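Local coordinates for response regulator receiver protein (Paraburkholderia phymatum, PDB 5TE9), which probably acts as a phosphorylatable receiver of a two-component signalling system, taking a phosphoryl group from a partner kinase to relay a signal, at the interface of chains A and B. Numbering follows the deposited sequence. Chains: chain A/B, Response regulator receiver protein.

Contact 1: the interface of chains A and B. Residues chain A 145-149; chain B 149-151.
Strand 146-152 of chain A runs antiparallel to strand 146-152 of chain B, edge to edge. The strands of the two copies of this receiver-domain protein pair into a sheet that runs across the interface of the deposited dimer, which may or may not be the biological one. A:Gly149 faces B:Gly149, so the two-fold axis passes between them. A:Gly149 N donates to B:Gly149 O over 2.9 Å, and B:Gly149 N returns the bond to A:Gly149 O. A:Trp147 pairs with B:Val151 in the same reciprocal way. B:Val151 N donates to A:Trp147 O at 2.8 Å. The return bond from A:Trp147 N to B:Val151 O is more bent, with 140° at the hydrogen.

Side chains alternate between the two sides of this sheet. On one side B:Val150 wedges between A:Phe146 and A:Phe148. Its CG1 is anti to the backbone N (chi1 -179°) and points to A:Phe146, 4.1 Å from that residue's CB. The other branch, CG2, meets the A:Phe148 ring rim at CE1, 3.6 Å away. Both phenylalanines cross the valine obliquely. On the opposite side B:Val151 packs its CG1 against A:Trp147 CB at 3.9 Å. B:Val151 O also lies at the edge of the indole, in its plane.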
ATOM      1  N   ASP A 145      11.727   1.089   8.526  1.00 62.72           N
ATOM      2  CA  ASP A 145      10.755   0.535   9.458  1.00 60.08           C
ATOM      3  C   ASP A 145       9.311   0.656   8.977  1.00 53.32           C
ATOM      4  O   ASP A 145       8.398   0.279   9.721  1.00 53.31           O
ATOM      5  CB  ASP A 145      10.915   1.197  10.837  1.00 70.89           C
ATOM      6  CG  ASP A 145      12.248   0.842  11.523  1.00 82.14           C
ATOM      7  OD1 ASP A 145      12.892  -0.165  11.144  1.00 84.92           O
ATOM      8  OD2 ASP A 145      12.649   1.569  12.460  1.00 86.86           O
ATOM      9  N   PHE A 146       9.073   1.152   7.762  1.00 48.56           N
ATOM     10  CA  PHE A 146       7.724   1.323   7.238  1.00 44.70           C
ATOM     11  C   PHE A 146       7.357   0.172   6.306  1.00 55.14           C
ATOM     12  O   PHE A 146       8.176  -0.264   5.497  1.00 57.68           O
ATOM     13  CB  PHE A 146       7.582   2.635   6.467  1.00 43.17           C
ATOM     14  CG  PHE A 146       7.513   3.852   7.332  1.00 44.57           C
ATOM     15  CD1 PHE A 146       7.457   3.740   8.704  1.00 51.94           C
ATOM     16  CD2 PHE A 146       7.493   5.110   6.759  1.00 44.24           C
ATOM     17  CE1 PHE A 146       7.395   4.867   9.494  1.00 57.92           C
ATOM     18  CE2 PHE A 146       7.430   6.244   7.537  1.00 50.46           C
ATOM     19  CZ  PHE A 146       7.383   6.127   8.911  1.00 53.74           C
ATOM     20  N   TRP A 147       6.107  -0.284   6.392  1.00 41.21           N
ATOM     21  CA  TRP A 147       5.628  -1.389   5.573  1.00 43.99           C
ATOM     22  C   TRP A 147       4.199  -1.125   5.124  1.00 43.57           C
ATOM     23  O   TRP A 147       3.425  -0.475   5.828  1.00 42.49           O
ATOM     24  CB  TRP A 147       5.663  -2.715   6.329  1.00 43.66           C
ATOM     25  CG  TRP A 147       7.001  -3.096   6.815  1.00 50.09           C
ATOM     26  CD1 TRP A 147       7.642  -2.618   7.929  1.00 57.70           C
ATOM     27  CD2 TRP A 147       7.875  -4.057   6.227  1.00 53.83           C
ATOM     28  NE1 TRP A 147       8.870  -3.214   8.055  1.00 65.22           N
ATOM     29  CE2 TRP A 147       9.041  -4.101   7.026  1.00 61.96           C
ATOM     30  CE3 TRP A 147       7.794  -4.877   5.098  1.00 49.38           C
ATOM     31  CZ2 TRP A 147      10.104  -4.931   6.735  1.00 64.70           C
ATOM     32  CZ3 TRP A 147       8.848  -5.693   4.805  1.00 59.83           C
ATOM     33  CH2 TRP A 147       9.992  -5.726   5.623  1.00 67.77           C
ATOM     34  N   PHE A 148       3.855  -1.647   3.945  1.00 38.64           N
ATOM     35  CA  PHE A 148       2.478  -1.662   3.487  1.00 43.83           C
ATOM     36  C   PHE A 148       1.764  -2.919   3.962  1.00 48.83           C
ATOM     37  O   PHE A 148       2.310  -4.023   3.901  1.00 53.27           O
ATOM     38  CB  PHE A 148       2.406  -1.599   1.965  1.00 42.51           C
ATOM     39  CG  PHE A 148       2.592  -0.239   1.409  1.00 44.59           C
ATOM     40  CD1 PHE A 148       1.715   0.784   1.745  1.00 44.63           C
ATOM     41  CD2 PHE A 148       3.628   0.030   0.535  1.00 44.83           C
ATOM     42  CE1 PHE A 148       1.873   2.041   1.223  1.00 41.50           C
ATOM     43  CE2 PHE A 148       3.787   1.295   0.007  1.00 45.67           C
ATOM     44  CZ  PHE A 148       2.913   2.301   0.356  1.00 41.00           C
ATOM     45  N   GLY A 149       0.527  -2.751   4.402  1.00 45.11           N
ATOM     46  CA  GLY A 149      -0.318  -3.897   4.645  1.00 46.02           C
ATOM     47  C   GLY A 149      -1.726  -3.688   4.138  1.00 43.75           C
ATOM     48  O   GLY A 149      -2.262  -2.586   4.230  1.00 40.99           O
TER
ATOM     49  N   GLY B 149      -2.690   0.311   4.460  1.00 45.11           N
ATOM     50  CA  GLY B 149      -2.174   1.086   5.564  1.00 46.02           C
ATOM     51  C   GLY B 149      -0.672   0.984   5.682  1.00 43.75           C
ATOM     52  O   GLY B 149      -0.100  -0.079   5.448  1.00 40.99           O
ATOM     53  N   VAL B 150      -0.011   2.069   6.056  1.00 47.48           N
ATOM     54  CA  VAL B 150       1.422   2.037   6.320  1.00 45.92           C
ATOM     55  C   VAL B 150       1.619   1.751   7.799  1.00 48.27           C
ATOM     56  O   VAL B 150       1.111   2.480   8.654  1.00 51.87           O
ATOM     57  CB  VAL B 150       2.088   3.355   5.913  1.00 48.73           C
ATOM     58  CG1 VAL B 150       3.559   3.289   6.181  1.00 42.58           C
ATOM     59  CG2 VAL B 150       1.813   3.638   4.435  1.00 49.54           C
ATOM     60  N   VAL B 151       2.349   0.690   8.110  1.00 52.13           N
ATOM     61  CA  VAL B 151       2.570   0.292   9.490  1.00 60.11           C
ATOM     62  C   VAL B 151       4.048   0.423   9.837  1.00 63.54           C
ATOM     63  O   VAL B 151       4.930   0.028   9.065  1.00 59.66           O
ATOM     64  CB  VAL B 151       2.066  -1.136   9.747  1.00 67.01           C
ATOM     65  CG1 VAL B 151       2.730  -2.106   8.797  1.00 65.50           C
ATOM     66  CG2 VAL B 151       2.327  -1.520  11.187  1.00 79.66           C
TER

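Contact 2: the interface of chains A and B. Residues chain A 140, 144, 146-148; chain B 41-43.
A:Phe148 in strand 146-152 makes a parallel beta bridge to B:Leu42, in the loop that joins helix 27-39 to strand 46-49 of chain B. In this receiver-domain dimer the loop adds a short parallel pairing along the edge of the strand that faces away from the twin strand. A:Phe148 N donates to B:Lys41 O at 2.8 Å. B:Leu43 N donates to A:Phe148 O, also at 2.8 Å. B:Lys41 has a positive phi of 64°, and the bridge begins at its carbonyl.

A:Trp147 is the main side chain on the chain A side. Its indole is sandwiched between B:Lys41 and B:Leu43, and both cross it at about a right angle. B:Leu43 lies against one face, toward the rim. Its CD2 comes 3.4 Å from A:Trp147 CE3, and CG and CD1 pack on the tryptophan CB. B:Lys41 takes the opposite face. Its CB sits 3.6 Å from A:Trp147 CE3, and CG is close to the same benzo edge.

The lysine chain then bends at chi2, chi3 and chi4, the last at -67°, and curls across the indole. This brings NZ over the five-membered ring of A:Trp147, 4.3 Å from its centroid, in a cation-pi contact. NZ also heads toward backbone carbonyls of chain A. It makes a weak hydrogen bond to A:Ser144 O at 3.4 Å. A:Val140 O, in the last turn of helix 133-142, lies 3.6 Å from B:Lys41 NZ. With A:Ser144 O it would probably favour a positive charge there. The modelled approach of NZ to A:Phe146 O is too short to be reliable. Within chain A, A:Val140 CG1 packs on one face of the A:Phe148 ring and may help to steady it.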
ATOM      1  N   VAL A 140       7.805   5.022   1.291  1.00 41.97           N
ATOM      2  CA  VAL A 140       7.660   3.865   2.159  1.00 39.97           C
ATOM      3  C   VAL A 140       8.801   2.873   1.916  1.00 45.03           C
ATOM      4  O   VAL A 140       9.370   2.318   2.865  1.00 47.85           O
ATOM      5  CB  VAL A 140       6.266   3.239   1.948  1.00 44.16           C
ATOM      6  CG1 VAL A 140       6.192   1.832   2.531  1.00 40.29           C
ATOM      7  CG2 VAL A 140       5.187   4.156   2.565  1.00 36.60           C
ATOM      8  N   SER A 144      13.209   2.271   6.361  1.00 58.16           N
ATOM      9  CA  SER A 144      13.384   0.872   6.742  1.00 66.31           C
ATOM     10  C   SER A 144      12.194   0.341   7.533  1.00 65.43           C
ATOM     11  O   SER A 144      11.687  -0.750   7.251  1.00 69.76           O
ATOM     12  CB  SER A 144      14.676   0.707   7.545  1.00 66.18           C
ATOM     13  OG  SER A 144      15.687   1.564   7.054  1.00 69.01           O
ATOM     14  N   PHE A 146       9.073   1.152   7.762  1.00 48.56           N
ATOM     15  CA  PHE A 146       7.724   1.323   7.238  1.00 44.70           C
ATOM     16  C   PHE A 146       7.357   0.172   6.306  1.00 55.14           C
ATOM     17  O   PHE A 146       8.176  -0.264   5.497  1.00 57.68           O
ATOM     18  CB  PHE A 146       7.582   2.635   6.467  1.00 43.17           C
ATOM     19  CG  PHE A 146       7.513   3.852   7.332  1.00 44.57           C
ATOM     20  CD1 PHE A 146       7.457   3.740   8.704  1.00 51.94           C
ATOM     21  CD2 PHE A 146       7.493   5.110   6.759  1.00 44.24           C
ATOM     22  CE1 PHE A 146       7.395   4.867   9.494  1.00 57.92           C
ATOM     23  CE2 PHE A 146       7.430   6.244   7.537  1.00 50.46           C
ATOM     24  CZ  PHE A 146       7.383   6.127   8.911  1.00 53.74           C
ATOM     25  N   TRP A 147       6.107  -0.284   6.392  1.00 41.21           N
ATOM     26  CA  TRP A 147       5.628  -1.389   5.573  1.00 43.99           C
ATOM     27  C   TRP A 147       4.199  -1.125   5.124  1.00 43.57           C
ATOM     28  O   TRP A 147       3.425  -0.475   5.828  1.00 42.49           O
ATOM     29  CB  TRP A 147       5.663  -2.715   6.329  1.00 43.66           C
ATOM     30  CG  TRP A 147       7.001  -3.096   6.815  1.00 50.09           C
ATOM     31  CD1 TRP A 147       7.642  -2.618   7.929  1.00 57.70           C
ATOM     32  CD2 TRP A 147       7.875  -4.057   6.227  1.00 53.83           C
ATOM     33  NE1 TRP A 147       8.870  -3.214   8.055  1.00 65.22           N
ATOM     34  CE2 TRP A 147       9.041  -4.101   7.026  1.00 61.96           C
ATOM     35  CE3 TRP A 147       7.794  -4.877   5.098  1.00 49.38           C
ATOM     36  CZ2 TRP A 147      10.104  -4.931   6.735  1.00 64.70           C
ATOM     37  CZ3 TRP A 147       8.848  -5.693   4.805  1.00 59.83           C
ATOM     38  CH2 TRP A 147       9.992  -5.726   5.623  1.00 67.77           C
ATOM     39  N   PHE A 148       3.855  -1.647   3.945  1.00 38.64           N
ATOM     40  CA  PHE A 148       2.478  -1.662   3.487  1.00 43.83           C
ATOM     41  C   PHE A 148       1.764  -2.919   3.962  1.00 48.83           C
ATOM     42  O   PHE A 148       2.310  -4.023   3.901  1.00 53.27           O
ATOM     43  CB  PHE A 148       2.406  -1.599   1.965  1.00 42.51           C
ATOM     44  CG  PHE A 148       2.592  -0.239   1.409  1.00 44.59           C
ATOM     45  CD1 PHE A 148       1.715   0.784   1.745  1.00 44.63           C
ATOM     46  CD2 PHE A 148       3.628   0.030   0.535  1.00 44.83           C
ATOM     47  CE1 PHE A 148       1.873   2.041   1.223  1.00 41.50           C
ATOM     48  CE2 PHE A 148       3.787   1.295   0.007  1.00 45.67           C
ATOM     49  CZ  PHE A 148       2.913   2.301   0.356  1.00 41.00           C
TER
ATOM     50  N   LYS B  41       7.250  -4.083  -0.076  1.00 43.09           N
ATOM     51  CA  LYS B  41       7.113  -4.213   1.373  1.00 40.56           C
ATOM     52  C   LYS B  41       5.670  -4.468   1.781  1.00 39.06           C
ATOM     53  O   LYS B  41       5.135  -3.835   2.694  1.00 49.71           O
ATOM     54  CB  LYS B  41       7.665  -2.981   2.098  1.00 43.57           C
ATOM     55  CG  LYS B  41       9.166  -2.950   2.223  1.00 54.70           C
ATOM     56  CD  LYS B  41       9.664  -1.537   1.951  1.00 61.67           C
ATOM     57  CE  LYS B  41      10.638  -1.049   2.994  1.00 62.89           C
ATOM     58  NZ  LYS B  41      10.019  -0.866   4.315  1.00 63.44           N
ATOM     59  N   LEU B  42       5.024  -5.394   1.084  1.00 35.01           N
ATOM     60  CA  LEU B  42       3.727  -5.876   1.529  1.00 36.30           C
ATOM     61  C   LEU B  42       3.955  -6.876   2.638  1.00 41.81           C
ATOM     62  O   LEU B  42       4.718  -7.829   2.475  1.00 48.87           O
ATOM     63  CB  LEU B  42       2.947  -6.525   0.389  1.00 45.82           C
ATOM     64  CG  LEU B  42       1.941  -5.608  -0.294  1.00 57.01           C
ATOM     65  CD1 LEU B  42       1.537  -6.232  -1.604  1.00 62.88           C
ATOM     66  CD2 LEU B  42       0.731  -5.391   0.601  1.00 56.55           C
ATOM     67  N   LEU B  43       3.310  -6.657   3.770  1.00 34.68           N
ATOM     68  CA  LEU B  43       3.442  -7.601   4.861  1.00 39.19           C
ATOM     69  C   LEU B  43       2.511  -8.796   4.736  1.00 42.52           C
ATOM     70  O   LEU B  43       2.685  -9.759   5.483  1.00 45.57           O
ATOM     71  CB  LEU B  43       3.193  -6.904   6.192  1.00 43.06           C
ATOM     72  CG  LEU B  43       4.417  -6.147   6.716  1.00 49.36           C
ATOM     73  CD1 LEU B  43       4.203  -5.683   8.145  1.00 49.77           C
ATOM     74  CD2 LEU B  43       5.632  -7.049   6.618  1.00 53.10           C
TER

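The C-alpha centres of contact 1 and contact 2 are about 4 Å apart, and both use A:Phe146, A:Trp147 and A:Phe148. The strand 146-152 works on both edges. Along one edge, residues 147 and 149 pair with the twin strand in contact 1. Along the other, residue 148 pairs with the loop of chain B in contact 2. The strand of chain A is therefore inserted between two segments of its partner. Two-fold symmetry repeats this with the chains exchanged. Such mutual insertion suggests a specific dimer through the C-terminal strand, though the assembly alone does not prove it.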